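Local atomic coordinates of bacillaene synthase decarboxylase PksI (Bacillus subtilis, PDB entry 4Q1K), a protein that catalyses decarboxylation of the carrier-tethered 3-methylglutaconyl group to a 3-methylcrotonyl group during synthesis of the antibiotic bacillaene. Residues B[48-51]-B[52-55]; B[257-260]-B[261-265]; B[218-221]-B[222-226]. The protein carries 1 engineered substitution. All blocks are in the same frame, centred on the assembly; numbering follows the deposited sequence.

Contact 1: residues B[48-51]-B[52-55]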
loop_
_atom_site.group_PDB
_atom_site.type_symbol
_atom_site.label_atom_id
_atom_site.label_comp_id
_atom_site.label_asym_id
_atom_site.label_seq_id
_atom_site.Cartn_x
_atom_site.Cartn_y
_atom_site.Cartn_z
ATOM N N PHE B 48 -0.278 -29.870 -2.417
ATOM C CA PHE B 48 -0.876 -30.032 -3.739
ATOM C C PHE B 48 -0.560 -31.401 -4.298
ATOM O O PHE B 48 0.171 -31.542 -5.326
ATOM C CB PHE B 48 -0.366 -28.911 -4.683
ATOM C CG PHE B 48 -0.918 -27.535 -4.366
ATOM C CD1 PHE B 48 -2.235 -27.346 -3.966
ATOM C CD2 PHE B 48 -0.114 -26.423 -4.545
ATOM C CE1 PHE B 48 -2.718 -26.045 -3.767
ATOM C CE2 PHE B 48 -0.576 -25.100 -4.305
ATOM C CZ PHE B 48 -1.858 -24.920 -3.885
ATOM N N SER B 49 -1.078 -32.393 -3.609
ATOM C CA SER B 49 -1.037 -33.803 -4.126
ATOM C C SER B 49 -1.840 -33.844 -5.464
ATOM O O SER B 49 -2.619 -32.928 -5.803
ATOM C CB SER B 49 -1.669 -34.685 -3.068
ATOM O OG SER B 49 -3.066 -34.384 -3.036
ATOM N N GLN B 50 -1.672 -34.898 -6.269
ATOM C CA GLN B 50 -2.482 -35.009 -7.506
ATOM C C GLN B 50 -3.974 -35.028 -7.159
ATOM O O GLN B 50 -4.791 -34.398 -7.861
ATOM C CB GLN B 50 -2.137 -36.340 -8.290
ATOM C CG GLN B 50 -2.715 -36.307 -9.706
ATOM C CD GLN B 50 -2.182 -35.097 -10.476
ATOM O OE1 GLN B 50 -0.971 -34.940 -10.627
ATOM N NE2 GLN B 50 -3.063 -34.196 -10.898
ATOM N N GLU B 51 -4.329 -35.633 -6.013
ATOM C CA GLU B 51 -5.765 -35.759 -5.654
ATOM C C GLU B 51 -6.329 -34.346 -5.310
ATOM O O GLU B 51 -7.451 -33.961 -5.751
ATOM C CB GLU B 51 -5.950 -36.688 -4.476
ATOM C CG GLU B 51 -5.693 -38.186 -4.822
ATOM C CD GLU B 51 -4.190 -38.561 -4.807
ATOM O OE1 GLU B 51 -3.289 -37.819 -4.244
ATOM O OE2 GLU B 51 -3.862 -39.624 -5.417
ATOM N N LEU B 52 -5.559 -33.613 -4.515
ATOM C CA LEU B 52 -6.008 -32.264 -4.085
ATOM C C LEU B 52 -6.080 -31.391 -5.291
ATOM O O LEU B 52 -7.009 -30.594 -5.440
ATOM C CB LEU B 52 -5.108 -31.648 -2.966
ATOM C CG LEU B 52 -5.655 -30.282 -2.446
ATOM C CD1 LEU B 52 -7.055 -30.420 -1.809
ATOM C CD2 LEU B 52 -4.689 -29.716 -1.388
ATOM N N THR B 53 -5.097 -31.499 -6.160
ATOM C CA THR B 53 -5.063 -30.689 -7.378
ATOM C C THR B 53 -6.323 -30.967 -8.242
ATOM O O THR B 53 -7.067 -30.023 -8.627
ATOM C CB THR B 53 -3.776 -31.036 -8.179
ATOM O OG1 THR B 53 -2.652 -30.605 -7.402
ATOM C CG2 THR B 53 -3.779 -30.340 -9.570
ATOM N N ASP B 54 -6.592 -32.242 -8.552
ATOM C CA ASP B 54 -7.785 -32.589 -9.338
ATOM C C ASP B 54 -9.099 -32.165 -8.628
ATOM O O ASP B 54 -10.014 -31.648 -9.284
ATOM C CB ASP B 54 -7.907 -34.110 -9.554
ATOM C CG ASP B 54 -6.764 -34.730 -10.377
ATOM O OD1 ASP B 54 -6.091 -33.997 -11.128
ATOM O OD2 ASP B 54 -6.594 -35.989 -10.261
ATOM N N ASP B 55 -9.222 -32.437 -7.325
ATOM C CA ASP B 55 -10.461 -32.142 -6.588
ATOM C C ASP B 55 -10.685 -30.614 -6.463
ATOM O O ASP B 55 -11.833 -30.172 -6.549
ATOM C CB ASP B 55 -10.492 -32.791 -5.193
ATOM C CG ASP B 55 -10.787 -34.279 -5.232
ATOM O OD1 ASP B 55 -10.847 -34.852 -6.370
ATOM O OD2 ASP B 55 -10.952 -34.852 -4.115
#
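The N-terminal turn of helix 50-65, which carries the chain from strand 34-39 over to strand 71-75, is capped by Ser-49. Its OG accepts the amide hydrogen of Leu-52 N at 3.0 Å, with an N-H...O angle of 162°. The torsion that allows this sets OG between the backbone N and the carbonyl carbon (chi1 69°), directed forward over the first turn, whose amides lack a preceding turn of carbonyls. Serine suits an N-cap because its short side chain reaches such an amide; the same OG is also hydrogen-bonded to Asp-41 OD2.

The carbonyl of Ser-49 is gripped twice by Thr-53: Thr-53 N donates to Ser-49 O at 2.9 Å, while Thr-53 OG1 donates to that oxygen at 2.8 Å from the opposite face of the carbonyl plane. A threonine hydroxyl can thus satisfy itself on its own helix, which fits a buried place.

One residue on, Gln-50 bends at chi2 so that its end returns over the turn, and NE2 donates to Asp-54 OD1 at 3.0 Å. The oxygen lies in the amide plane, but the nitrogen sits above the carboxylate plane, the two planes being 39° apart. An acidic residue here, near the positive end of the helix dipole, is probably favoured electrostatically. Phe-48 CD1 meets Leu-52 CD2 at 4.3 Å, and the phenyl ring also packs on Leu-105 and Met-159. The Ser-49 to Leu-52 bond is a serine N-cap, followed by i to i+4 contacts, at the start of the helix in a beta-alpha-beta crossover.

Contact 2: residues B[257-260]-B[261-265]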
loop_
_atom_site.group_PDB
_atom_site.type_symbol
_atom_site.label_atom_id
_atom_site.label_comp_id
_atom_site.label_asym_id
_atom_site.label_seq_id
_atom_site.Cartn_x
_atom_site.Cartn_y
_atom_site.Cartn_z
ATOM N N GLU B 257 21.959 -27.705 -6.697
ATOM C CA GLU B 257 21.771 -27.359 -5.300
ATOM C C GLU B 257 20.294 -27.159 -4.940
ATOM O O GLU B 257 19.914 -27.237 -3.744
ATOM C CB GLU B 257 22.620 -26.172 -4.914
ATOM C CG GLU B 257 22.118 -24.877 -5.442
ATOM C CD GLU B 257 22.772 -23.735 -4.703
ATOM O OE1 GLU B 257 23.358 -22.924 -5.428
ATOM O OE2 GLU B 257 22.727 -23.687 -3.433
ATOM N N VAL B 258 19.448 -26.979 -5.948
ATOM C CA VAL B 258 17.977 -26.849 -5.671
ATOM C C VAL B 258 17.466 -28.242 -5.246
ATOM O O VAL B 258 16.734 -28.386 -4.254
ATOM C CB VAL B 258 17.204 -26.324 -6.907
ATOM C CG1 VAL B 258 15.695 -26.479 -6.698
ATOM C CG2 VAL B 258 17.545 -24.835 -7.107
ATOM N N LYS B 259 17.914 -29.285 -5.966
ATOM C CA LYS B 259 17.576 -30.657 -5.597
ATOM C C LYS B 259 18.011 -30.928 -4.164
ATOM O O LYS B 259 17.287 -31.531 -3.371
ATOM C CB LYS B 259 18.268 -31.632 -6.626
ATOM C CG LYS B 259 17.930 -33.098 -6.420
ATOM C CD LYS B 259 18.709 -33.916 -7.448
ATOM C CE LYS B 259 18.398 -35.391 -7.295
ATOM N NZ LYS B 259 18.941 -36.227 -8.431
ATOM N N SER B 260 19.238 -30.543 -3.825
ATOM C CA SER B 260 19.765 -30.788 -2.480
ATOM C C SER B 260 18.921 -30.092 -1.435
ATOM O O SER B 260 18.656 -30.665 -0.393
ATOM C CB SER B 260 21.177 -30.203 -2.326
ATOM O OG SER B 260 22.011 -30.904 -3.194
ATOM N N ARG B 261 18.578 -28.832 -1.691
ATOM C CA ARG B 261 17.725 -28.102 -0.685
ATOM C C ARG B 261 16.310 -28.682 -0.535
ATOM O O ARG B 261 15.776 -28.728 0.557
ATOM C CB ARG B 261 17.634 -26.604 -1.001
ATOM C CG ARG B 261 18.997 -25.915 -0.919
ATOM C CD ARG B 261 18.899 -24.613 -1.689
ATOM N NE ARG B 261 20.156 -23.856 -1.689
ATOM C CZ ARG B 261 20.372 -22.796 -0.936
ATOM N NH1 ARG B 261 19.371 -22.318 -0.164
ATOM N NH2 ARG B 261 21.582 -22.168 -0.994
ATOM N N ILE B 262 15.689 -29.072 -1.646
ATOM C CA ILE B 262 14.358 -29.680 -1.545
ATOM C C ILE B 262 14.451 -30.962 -0.757
ATOM O O ILE B 262 13.591 -31.264 0.056
ATOM C CB ILE B 262 13.732 -29.980 -2.929
ATOM C CG1 ILE B 262 13.536 -28.677 -3.719
ATOM C CG2 ILE B 262 12.443 -30.779 -2.827
ATOM C CD1 ILE B 262 13.128 -28.916 -5.173
ATOM N N LYS B 263 15.468 -31.777 -1.033
ATOM C CA LYS B 263 15.555 -33.025 -0.303
ATOM C C LYS B 263 15.943 -32.812 1.092
ATOM O O LYS B 263 15.432 -33.516 1.965
ATOM C CB LYS B 263 16.567 -33.958 -0.980
ATOM C CG LYS B 263 15.947 -34.547 -2.217
ATOM C CD LYS B 263 16.704 -35.777 -2.620
ATOM C CE LYS B 263 17.662 -35.433 -3.716
ATOM N NZ LYS B 263 18.226 -36.704 -4.278
ATOM N N GLY B 264 16.824 -31.821 1.326
ATOM C CA GLY B 264 17.341 -31.542 2.684
ATOM C C GLY B 264 16.395 -30.792 3.593
ATOM O O GLY B 264 16.380 -31.033 4.800
ATOM N N LEU B 265 15.659 -29.826 3.043
ATOM C CA LEU B 265 15.020 -28.825 3.938
ATOM C C LEU B 265 13.487 -28.922 3.883
ATOM O O LEU B 265 12.785 -28.134 4.572
ATOM C CB LEU B 265 15.419 -27.362 3.491
ATOM C CG LEU B 265 16.941 -27.123 3.369
ATOM C CD1 LEU B 265 17.241 -25.727 2.877
ATOM C CD2 LEU B 265 17.593 -27.403 4.684
#
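Glu-257 turns CG between its backbone N and carbonyl carbon (chi1 74°) and then runs out extended, while Arg-261 carries CG anti to its own carbonyl carbon (chi1 -63°) and stays straight as far as NE. The two side chains therefore run along each other in the same direction and meet in a salt bridge. Both Arg-261 NE and Arg-261 NH2 donate to the single oxygen Glu-257 OE2, each at 3.1 Å. That oxygen lies near the guanidinium plane, at its edge, whereas both nitrogens approach the carboxylate from one face, and the planes are 51° apart. Arginine suits the place because NH2 can also donate to Glu-217 O of the second subunit, where Pro-219 of that subunit packs on both Glu-257 and Arg-261.

On the buried face Val-258 CG1 touches Ile-262 CD1 at 3.9 Å. These branched apolar residues face inward, with Ile-262 resting on Leu-90 and Leu-91 of helix 87-94.

Lys-259 and Lys-263 also run alongside each other. Lys-263 NZ comes within 3.3 Å of Lys-259 CE, and the two NZ atoms are 4.2 Å apart, a proximity that may modestly disfavour both carrying full charge. The aliphatic parts nevertheless pack, CG of Lys-259 against CE of Lys-263. The i to i+4 spacing is that of any alpha-helix; the apolar face against helix 87-94 and the charged pairs elsewhere make C-terminal helix 256-265 amphipathic, at a subunit interface.

Contact 3: residues B[218-221]-B[222-226]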
loop_
_atom_site.group_PDB
_atom_site.type_symbol
_atom_site.label_atom_id
_atom_site.label_comp_id
_atom_site.label_asym_id
_atom_site.label_seq_id
_atom_site.Cartn_x
_atom_site.Cartn_y
_atom_site.Cartn_z
ATOM N N LYS B 218 -26.494 -9.208 -1.195
ATOM C CA LYS B 218 -26.473 -8.421 -2.445
ATOM C C LYS B 218 -27.023 -9.274 -3.600
ATOM O O LYS B 218 -26.977 -10.494 -3.483
ATOM C CB LYS B 218 -25.008 -8.154 -2.832
ATOM C CG LYS B 218 -24.423 -6.952 -2.039
ATOM C CD LYS B 218 -24.414 -7.268 -0.522
ATOM C CE LYS B 218 -23.512 -6.376 0.318
ATOM N NZ LYS B 218 -23.512 -6.673 1.785
ATOM N N PRO B 219 -27.453 -8.641 -4.691
ATOM C CA PRO B 219 -27.776 -9.375 -5.912
ATOM C C PRO B 219 -26.509 -9.965 -6.483
ATOM O O PRO B 219 -25.458 -9.294 -6.497
ATOM C CB PRO B 219 -28.346 -8.305 -6.887
ATOM C CG PRO B 219 -28.606 -7.114 -6.015
ATOM C CD PRO B 219 -27.650 -7.178 -4.848
ATOM N N ARG B 220 -26.586 -11.242 -6.881
ATOM C CA ARG B 220 -25.436 -11.882 -7.485
ATOM C C ARG B 220 -24.864 -11.132 -8.711
ATOM O O ARG B 220 -23.653 -10.987 -8.830
ATOM C CB ARG B 220 -25.846 -13.292 -7.927
ATOM C CG ARG B 220 -24.633 -14.082 -8.443
ATOM C CD ARG B 220 -25.054 -15.461 -8.955
ATOM N NE ARG B 220 -23.903 -16.351 -9.175
ATOM C CZ ARG B 220 -23.269 -16.431 -10.337
ATOM N NH1 ARG B 220 -23.707 -15.701 -11.353
ATOM N NH2 ARG B 220 -22.275 -17.273 -10.505
ATOM N N ASN B 221 -25.732 -10.636 -9.602
ATOM C CA ASN B 221 -25.260 -9.894 -10.773
ATOM C C ASN B 221 -24.457 -8.623 -10.373
ATOM O O ASN B 221 -23.513 -8.243 -11.057
ATOM C CB ASN B 221 -26.457 -9.563 -11.677
ATOM C CG ASN B 221 -27.040 -10.815 -12.336
ATOM O OD1 ASN B 221 -26.356 -11.816 -12.508
ATOM N ND2 ASN B 221 -28.295 -10.755 -12.717
ATOM N N SER B 222 -24.827 -8.015 -9.258
ATOM C CA SER B 222 -24.052 -6.803 -8.824
ATOM C C SER B 222 -22.663 -7.272 -8.320
ATOM O O SER B 222 -21.684 -6.618 -8.570
ATOM C CB SER B 222 -24.763 -6.111 -7.648
ATOM O OG SER B 222 -25.958 -5.527 -8.161
ATOM N N LEU B 223 -22.627 -8.365 -7.565
ATOM C CA LEU B 223 -21.340 -8.919 -7.052
ATOM C C LEU B 223 -20.472 -9.307 -8.236
ATOM O O LEU B 223 -19.275 -9.057 -8.194
ATOM C CB LEU B 223 -21.624 -10.180 -6.173
ATOM C CG LEU B 223 -22.259 -9.811 -4.825
ATOM C CD1 LEU B 223 -22.693 -11.096 -4.104
ATOM C CD2 LEU B 223 -21.315 -9.010 -3.906
ATOM N N VAL B 224 -21.011 -10.040 -9.221
ATOM C CA VAL B 224 -20.137 -10.459 -10.355
ATOM C C VAL B 224 -19.668 -9.226 -11.176
ATOM O O VAL B 224 -18.458 -9.112 -11.467
ATOM C CB VAL B 224 -20.883 -11.439 -11.270
ATOM C CG1 VAL B 224 -20.021 -11.767 -12.515
ATOM C CG2 VAL B 224 -21.180 -12.671 -10.456
ATOM N N THR B 225 -20.574 -8.280 -11.401
ATOM C CA THR B 225 -20.198 -7.084 -12.186
ATOM C C THR B 225 -19.116 -6.315 -11.457
ATOM O O THR B 225 -18.136 -5.843 -12.076
ATOM C CB THR B 225 -21.438 -6.212 -12.401
ATOM O OG1 THR B 225 -22.384 -7.014 -13.187
ATOM C CG2 THR B 225 -21.084 -4.917 -13.149
ATOM N N LEU B 226 -19.332 -6.161 -10.146
ATOM C CA LEU B 226 -18.326 -5.418 -9.349
ATOM C C LEU B 226 -17.001 -6.146 -9.288
ATOM O O LEU B 226 -15.925 -5.583 -9.545
ATOM C CB LEU B 226 -18.890 -5.091 -7.954
ATOM C CG LEU B 226 -17.805 -4.184 -7.238
ATOM C CD1 LEU B 226 -17.351 -2.831 -7.863
ATOM C CD2 LEU B 226 -18.465 -3.961 -5.830
#
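Asn-221 O is gripped by two donors of Thr-225, one turn further along helix 220-252. Thr-225 OG1 donates to it at 2.7 Å and Thr-225 N donates to the same Asn-221 O at 3.0 Å, the two reaching the carbonyl from opposite faces of its plane. The hydroxyl gets there because OG1 stands anti to the carbonyl carbon of Thr-225, beside the backbone N (chi1 -63°), folded back over the preceding turn. Threonine suits this place, its hydroxyl being held by its own helix while the residue packs on Thr-252 of the third subunit.

At the head of the helix Pro-219 takes the N-cap position. Having no amide hydrogen to give, proline costs nothing in a place where no helical bond needs a donor, and its carbonyl begins the series: Leu-223 N donates to Pro-219 O at 3.2 Å, in the carbonyl plane. A weak bond from Ser-222 N reaches the same oxygen. The proline ring also leans on Ser-222, whose OG bonds to Gly-154 O of the third subunit.

Two side-chain contacts flank this turn. Lys-218 CB meets Leu-223 CG at 3.8 Å, the two side chains lying nearly perpendicular; beyond that the lysine bends at chi2 and sends NZ to Asn-180 O of the third subunit and to Glu-214 O. On another side, Val-224 CG2 lies over one face of the Arg-220 guanidinium, offset toward its rim, with NH1 4.0 Å away. The edges of that flat group are used elsewhere, NE donating to Tyr-69 O and NH2 forming a salt bridge with Glu-113. The arrangement is that of a helix start with proline at the N-cap position, placed at the subunit interface of a crotonase-family trimer.

How the contacts relate
From the N terminus the chain meets contact 1 first, then contact 3 at 218-226, then contact 2 at 257-265; each closes within a turn or so of its own helix, and none nests in or crosses another. Contact 1 starts the helix between strands 34-39 and 71-75, within one subunit. Contact 3 opens the long helix 220-252, and contact 2 lies on the next helix, 256-265, on the opposite side of the chain's centre, their centres about 46 Å apart. Contact 2 meets the 217-219 region of the second subunit while contact 3 meets the third, so the two form complementary sides of the interface repeated round the homotrimer.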